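Long-range contacts in probable 2-oxoacid ferredoxin oxidoreductase, alpha chain (PDB 3JU3), which probably serves as a domain of the alpha chain of an enzyme that oxidises 2-oxoacids to acyl-CoA, passing the electrons to ferredoxin: residues Lys5-Gly10 with Tyr46-Ser51; Ile16-Trp21 with Ile40-Leu45. One frame throughout, in Å; residues are numbered along the deposited sequence.

Contact 1: residues Lys5-Gly10 with Tyr46-Ser51; sequences KAVLIG and YLKMFS
Val7 lays its CG1 methyl against the rim of the Tyr46 ring, near the ring plane, with CD2 the closest ring atom at 4.0 Å. That methyl sits between the backbone N and the carbonyl carbon (chi1 50°), and it also meets CE of Lys48, 3.9 Å away, where the extended lysine chain crosses Val7 obliquely. Val7, Tyr46 and the aliphatic run of Lys48 thus form one patch, and Lys25 adds a cation-pi contact to the tyrosine ring. On the other face of the sheet Ala6 CB packs 3.7 Å from Leu47 CD2, and Leu47 continues onto Ala79 and Ile83 of helix 79-87.

The two strands run antiparallel. Val7 and Tyr46 make the hydrogen-bonded pair: Tyr46 N donates almost straight to Val7 O (2.9 Å, 179° at the hydrogen), and Val7 N returns a bond to Tyr46 O. That same carbonyl receives a CA-H...O contact from Ala6 CA at 3.2 Å. Past the strand, Lys48 N still reaches Lys5 O at 3.0 Å, but from 40° above the carbonyl plane. Lys5 and Ala6 pack on Pro52 and Phe57 of the second subunit.

Main-chain bonds therefore carry the polar part of the pairing between the segments, whereas the side chains add apolar contacts on both faces; together they hold strand 6-9, outermost in the sheet within this chain, antiparallel against the middle strand 42-47.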
loop_
_atom_site.group_PDB
_atom_site.type_symbol
_atom_site.label_atom_id
_atom_site.label_comp_id
_atom_site.label_asym_id
_atom_site.label_seq_id
_atom_site.Cartn_x
_atom_site.Cartn_y
_atom_site.Cartn_z
ATOM N N LYS A 5 6.932 11.965 -20.815
ATOM C CA LYS A 5 6.325 12.101 -19.484
ATOM C C LYS A 5 4.894 11.595 -19.358
ATOM O O LYS A 5 4.407 11.342 -18.260
ATOM C CB LYS A 5 6.319 13.561 -19.089
ATOM C CG LYS A 5 7.670 14.229 -19.017
ATOM C CD LYS A 5 7.498 15.599 -18.332
ATOM C CE LYS A 5 8.573 16.540 -18.722
ATOM N NZ LYS A 5 9.882 16.120 -18.190
ATOM N N ALA A 6 4.196 11.546 -20.477
ATOM C CA ALA A 6 2.843 11.006 -20.547
ATOM C C ALA A 6 2.639 10.444 -21.945
ATOM O O ALA A 6 3.108 11.031 -22.925
ATOM C CB ALA A 6 1.811 12.072 -20.266
ATOM N N VAL A 7 1.930 9.337 -22.046
ATOM C CA VAL A 7 1.682 8.762 -23.354
ATOM C C VAL A 7 0.193 8.489 -23.466
ATOM O O VAL A 7 -0.443 8.136 -22.472
ATOM C CB VAL A 7 2.548 7.496 -23.595
ATOM C CG1 VAL A 7 2.454 6.497 -22.440
ATOM C CG2 VAL A 7 2.190 6.832 -24.919
ATOM N N LEU A 8 -0.370 8.662 -24.647
ATOM C CA LEU A 8 -1.764 8.299 -24.853
ATOM C C LEU A 8 -1.737 6.962 -25.569
ATOM O O LEU A 8 -1.267 6.902 -26.696
ATOM C CB LEU A 8 -2.473 9.331 -25.739
ATOM C CG LEU A 8 -3.953 9.040 -25.987
ATOM C CD1 LEU A 8 -4.773 9.045 -24.690
ATOM C CD2 LEU A 8 -4.530 10.011 -26.999
ATOM N N ILE A 9 -2.224 5.903 -24.922
ATOM C CA ILE A 9 -2.231 4.586 -25.532
ATOM C C ILE A 9 -3.633 4.309 -26.084
ATOM O O ILE A 9 -4.635 4.493 -25.393
ATOM C CB ILE A 9 -1.841 3.490 -24.511
ATOM C CG1 ILE A 9 -0.460 3.839 -23.850
ATOM C CG2 ILE A 9 -1.936 2.096 -25.150
ATOM C CD1 ILE A 9 -0.010 2.857 -22.785
ATOM N N GLY A 10 -3.668 3.857 -27.322
ATOM C CA GLY A 10 -4.901 3.590 -28.042
ATOM C C GLY A 10 -5.199 4.664 -29.071
ATOM O O GLY A 10 -4.322 5.393 -29.538
ATOM N N TYR A 46 -1.560 7.741 -19.818
ATOM C CA TYR A 46 -0.725 7.140 -18.795
ATOM C C TYR A 46 0.345 8.153 -18.407
ATOM O O TYR A 46 1.138 8.580 -19.248
ATOM C CB TYR A 46 -0.080 5.883 -19.368
ATOM C CG TYR A 46 0.831 5.171 -18.434
ATOM C CD1 TYR A 46 0.368 4.605 -17.257
ATOM C CD2 TYR A 46 2.172 5.055 -18.735
ATOM C CE1 TYR A 46 1.233 3.960 -16.417
ATOM C CE2 TYR A 46 3.019 4.447 -17.917
ATOM C CZ TYR A 46 2.560 3.894 -16.769
ATOM O OH TYR A 46 3.482 3.247 -16.005
ATOM N N LEU A 47 0.358 8.522 -17.128
ATOM C CA LEU A 47 1.368 9.437 -16.615
ATOM C C LEU A 47 2.553 8.623 -16.102
ATOM O O LEU A 47 2.396 7.729 -15.261
ATOM C CB LEU A 47 0.787 10.312 -15.512
ATOM C CG LEU A 47 -0.519 11.004 -15.953
ATOM C CD1 LEU A 47 -1.178 11.836 -14.835
ATOM C CD2 LEU A 47 -0.337 11.854 -17.250
ATOM N N LYS A 48 3.720 8.918 -16.642
ATOM C CA LYS A 48 4.934 8.220 -16.268
ATOM C C LYS A 48 5.564 8.880 -15.022
ATOM O O LYS A 48 5.655 10.103 -14.918
ATOM C CB LYS A 48 5.920 8.295 -17.436
ATOM C CG LYS A 48 5.386 7.631 -18.666
ATOM C CD LYS A 48 6.473 7.606 -19.699
ATOM C CE LYS A 48 6.022 6.945 -20.936
ATOM N NZ LYS A 48 7.118 7.155 -21.902
HETATM N N MSE A 49 6.032 8.058 -14.107
HETATM C CA MSE A 49 6.570 8.551 -12.841
HETATM C C MSE A 49 7.965 9.170 -12.970
HETATM O O MSE A 49 8.147 10.348 -12.677
HETATM C CB MSE A 49 6.584 7.442 -11.803
HETATM C CG MSE A 49 5.225 7.208 -11.166
HETATM SE SE MSE A 49 5.332 5.569 -10.132
HETATM C CE MSE A 49 6.430 4.625 -11.500
ATOM N N PHE A 50 8.964 8.427 -13.378
ATOM C CA PHE A 50 10.331 8.983 -13.217
ATOM C C PHE A 50 10.983 9.273 -14.564
ATOM O O PHE A 50 12.188 9.336 -14.687
ATOM C CB PHE A 50 11.183 8.031 -12.377
ATOM C CG PHE A 50 10.604 7.770 -11.007
ATOM C CD1 PHE A 50 10.711 8.750 -10.011
ATOM C CD2 PHE A 50 9.925 6.597 -10.735
ATOM C CE1 PHE A 50 10.165 8.546 -8.750
ATOM C CE2 PHE A 50 9.372 6.360 -9.473
ATOM C CZ PHE A 50 9.498 7.333 -8.474
ATOM N N SER A 51 10.155 9.469 -15.572
ATOM C CA SER A 51 10.638 9.628 -16.931
ATOM C C SER A 51 10.648 11.082 -17.387
ATOM O O SER A 51 9.888 11.897 -16.859
ATOM C CB SER A 51 9.685 8.911 -17.826
ATOM O OG SER A 51 8.570 9.744 -17.932
#

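Contact 2: residues Ile16-Trp21 with Ile40-Leu45; sequences ITFVTW and ISANLL
The Phe18 ring has the main-chain O of Asn43 at its edge, near its plane, while Ala42 CB approaches CE2 obliquely at 3.9 Å. Over the centre of one face lies Ile16 CG2, 3.7 Å above the plane, so that Ile16 and Phe18, two positions apart on one side of their strand, pack together. Leu44 continues this side of the sheet: its CD1 lies near Phe18 CB and 4.0 Å from Thr20 CG2, which it meets obliquely.

On the face of Thr17 and Asn43 the central feature is polar. Thr17 OG1 donates to Asn43 OD1 at 2.7 Å, in the plane of the amide carbonyl and on a lone pair. Asn43 CG stands between its own backbone N and carbonyl carbon (chi1 57°), and chi2 of 18° brings OD1 round to Thr17. A water gives a hydrogen to Thr17 OG1 and accepts one from Asn43 ND2, closing a small ring; ND2 also bonds to Glu11 O. These partners satisfy both ends of the buried amide and fix its flip.

In the parallel backbone ladder Ile16, Phe18 and Thr20 donate through N to the O of Ser41, Asn43 and Leu45, while the O of Ile16 and Phe18 accept from the N of Asn43 and Leu45. Ala42 CA adds a CA-H...O contact to Ile16 O at 3.0 Å.

This is the strand pair of a beta-alpha-beta crossover in the pyruvate:ferredoxin oxidoreductase core domain II. Its connecting helix 25-37 packs on Phe18, Thr20 and Ala42 through Ile28, Ile32 and Leu35, with Ala112 of helix 105-117 also against Phe18. Val19, on the other face, meets Ile83 of helix 79-87, and beyond Thr17-Val19 the sheet continues in parallel into a strand of the second subunit.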
loop_
_atom_site.group_PDB
_atom_site.type_symbol
_atom_site.label_atom_id
_atom_site.label_comp_id
_atom_site.label_asym_id
_atom_site.label_seq_id
_atom_site.Cartn_x
_atom_site.Cartn_y
_atom_site.Cartn_z
ATOM N N ILE A 16 -14.326 6.482 -24.034
ATOM C CA ILE A 16 -13.820 6.631 -22.659
ATOM C C ILE A 16 -12.308 6.896 -22.717
ATOM O O ILE A 16 -11.572 6.183 -23.426
ATOM C CB ILE A 16 -14.027 5.335 -21.822
ATOM C CG1 ILE A 16 -15.530 5.055 -21.599
ATOM C CG2 ILE A 16 -13.256 5.444 -20.449
ATOM C CD1 ILE A 16 -15.870 3.604 -21.204
ATOM N N THR A 17 -11.843 7.890 -21.952
ATOM C CA THR A 17 -10.419 8.092 -21.760
ATOM C C THR A 17 -10.071 7.823 -20.298
ATOM O O THR A 17 -10.399 8.619 -19.398
ATOM C CB THR A 17 -10.047 9.553 -22.150
ATOM O OG1 THR A 17 -10.224 9.691 -23.559
ATOM C CG2 THR A 17 -8.569 9.927 -21.775
ATOM N N PHE A 18 -9.444 6.690 -20.056
ATOM C CA PHE A 18 -8.939 6.361 -18.725
ATOM C C PHE A 18 -7.672 7.180 -18.472
ATOM O O PHE A 18 -6.942 7.495 -19.408
ATOM C CB PHE A 18 -8.598 4.871 -18.629
ATOM C CG PHE A 18 -9.803 3.958 -18.640
ATOM C CD1 PHE A 18 -10.622 3.878 -17.525
ATOM C CD2 PHE A 18 -10.107 3.169 -19.762
ATOM C CE1 PHE A 18 -11.738 3.015 -17.509
ATOM C CE2 PHE A 18 -11.245 2.310 -19.759
ATOM C CZ PHE A 18 -12.029 2.234 -18.648
ATOM N N VAL A 19 -7.432 7.550 -17.204
ATOM C CA VAL A 19 -6.167 8.178 -16.795
ATOM C C VAL A 19 -5.662 7.380 -15.611
ATOM O O VAL A 19 -6.427 7.125 -14.662
ATOM C CB VAL A 19 -6.358 9.622 -16.349
ATOM C CG1 VAL A 19 -4.973 10.291 -16.046
ATOM C CG2 VAL A 19 -7.083 10.414 -17.393
ATOM N N THR A 20 -4.393 6.974 -15.653
ATOM C CA THR A 20 -3.782 6.383 -14.499
ATOM C C THR A 20 -2.256 6.533 -14.554
ATOM O O THR A 20 -1.708 7.155 -15.487
ATOM C CB THR A 20 -4.235 4.897 -14.287
ATOM O OG1 THR A 20 -4.135 4.556 -12.882
ATOM C CG2 THR A 20 -3.369 3.925 -15.116
ATOM N N TRP A 21 -1.601 5.981 -13.546
ATOM C CA TRP A 21 -0.161 6.015 -13.404
ATOM C C TRP A 21 0.128 4.741 -12.611
ATOM O O TRP A 21 -0.768 4.126 -12.033
ATOM C CB TRP A 21 0.288 7.269 -12.623
ATOM C CG TRP A 21 -0.252 7.285 -11.201
ATOM C CD1 TRP A 21 -1.526 7.618 -10.795
ATOM C CD2 TRP A 21 0.434 6.858 -10.030
ATOM N NE1 TRP A 21 -1.643 7.460 -9.438
ATOM C CE2 TRP A 21 -0.451 6.998 -8.948
ATOM C CE3 TRP A 21 1.737 6.400 -9.785
ATOM C CZ2 TRP A 21 -0.082 6.701 -7.638
ATOM C CZ3 TRP A 21 2.101 6.104 -8.485
ATOM C CH2 TRP A 21 1.181 6.231 -7.427
ATOM N N ILE A 40 -17.259 -0.770 -27.616
ATOM C CA ILE A 40 -16.931 0.478 -26.925
ATOM C C ILE A 40 -15.445 0.772 -27.038
ATOM O O ILE A 40 -14.632 -0.082 -26.726
ATOM C CB ILE A 40 -17.314 0.425 -25.465
ATOM C CG1 ILE A 40 -18.832 0.321 -25.343
ATOM C CG2 ILE A 40 -16.800 1.659 -24.739
ATOM C CD1 ILE A 40 -19.291 -0.067 -23.947
ATOM N N SER A 41 -15.099 1.976 -27.482
ATOM C CA SER A 41 -13.680 2.329 -27.618
ATOM C C SER A 41 -13.162 3.067 -26.384
ATOM O O SER A 41 -13.874 3.823 -25.742
ATOM C CB SER A 41 -13.432 3.160 -28.883
ATOM O OG SER A 41 -14.190 4.353 -28.802
ATOM N N ALA A 42 -11.889 2.875 -26.069
ATOM C CA ALA A 42 -11.355 3.516 -24.882
ATOM C C ALA A 42 -9.888 3.718 -25.152
ATOM O O ALA A 42 -9.263 2.914 -25.873
ATOM C CB ALA A 42 -11.612 2.655 -23.655
ATOM N N ASN A 43 -9.335 4.807 -24.627
ATOM C CA ASN A 43 -7.899 4.975 -24.687
ATOM C C ASN A 43 -7.377 5.228 -23.258
ATOM O O ASN A 43 -8.175 5.259 -22.304
ATOM C CB ASN A 43 -7.492 6.055 -25.723
ATOM C CG ASN A 43 -8.143 7.417 -25.455
ATOM O OD1 ASN A 43 -8.627 7.668 -24.357
ATOM N ND2 ASN A 43 -8.158 8.292 -26.458
ATOM N N LEU A 44 -6.054 5.332 -23.085
ATOM C CA LEU A 44 -5.478 5.465 -21.738
ATOM C C LEU A 44 -4.420 6.552 -21.768
ATOM O O LEU A 44 -3.437 6.447 -22.520
ATOM C CB LEU A 44 -4.877 4.130 -21.225
ATOM C CG LEU A 44 -3.974 4.263 -19.970
ATOM C CD1 LEU A 44 -4.729 4.801 -18.753
ATOM C CD2 LEU A 44 -3.288 2.964 -19.597
ATOM N N LEU A 45 -4.631 7.608 -20.977
ATOM C CA LEU A 45 -3.588 8.611 -20.791
ATOM C C LEU A 45 -2.808 8.104 -19.588
ATOM O O LEU A 45 -3.335 8.027 -18.499
ATOM C CB LEU A 45 -4.177 9.994 -20.540
ATOM C CG LEU A 45 -3.264 11.108 -20.019
ATOM C CD1 LEU A 45 -2.266 11.390 -21.076
ATOM C CD2 LEU A 45 -4.089 12.398 -19.736
HETATM O O HOH W 1 -9.664 10.873 -25.851
#

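From the N terminus, strand 6-9 comes first, followed by strand 16-21, helix 25-37 and strand 42-47. Contact 2 closes the shorter loop, the beta-alpha-beta crossover between strands 16-21 and 42-47; contact 1 closes a longer one that encloses it, returning the chain to its beginning. The two therefore nest and do not cross. Both use strand 42-47, the middle strand, which pairs parallel with 16-21 on one side and antiparallel with 6-9 on the other. Main-chain pairs Ile9 N to Leu44 O and Leu47 N to Thr20 O probably hydrogen-bond between the contacts, and both contacts also touch the second subunit.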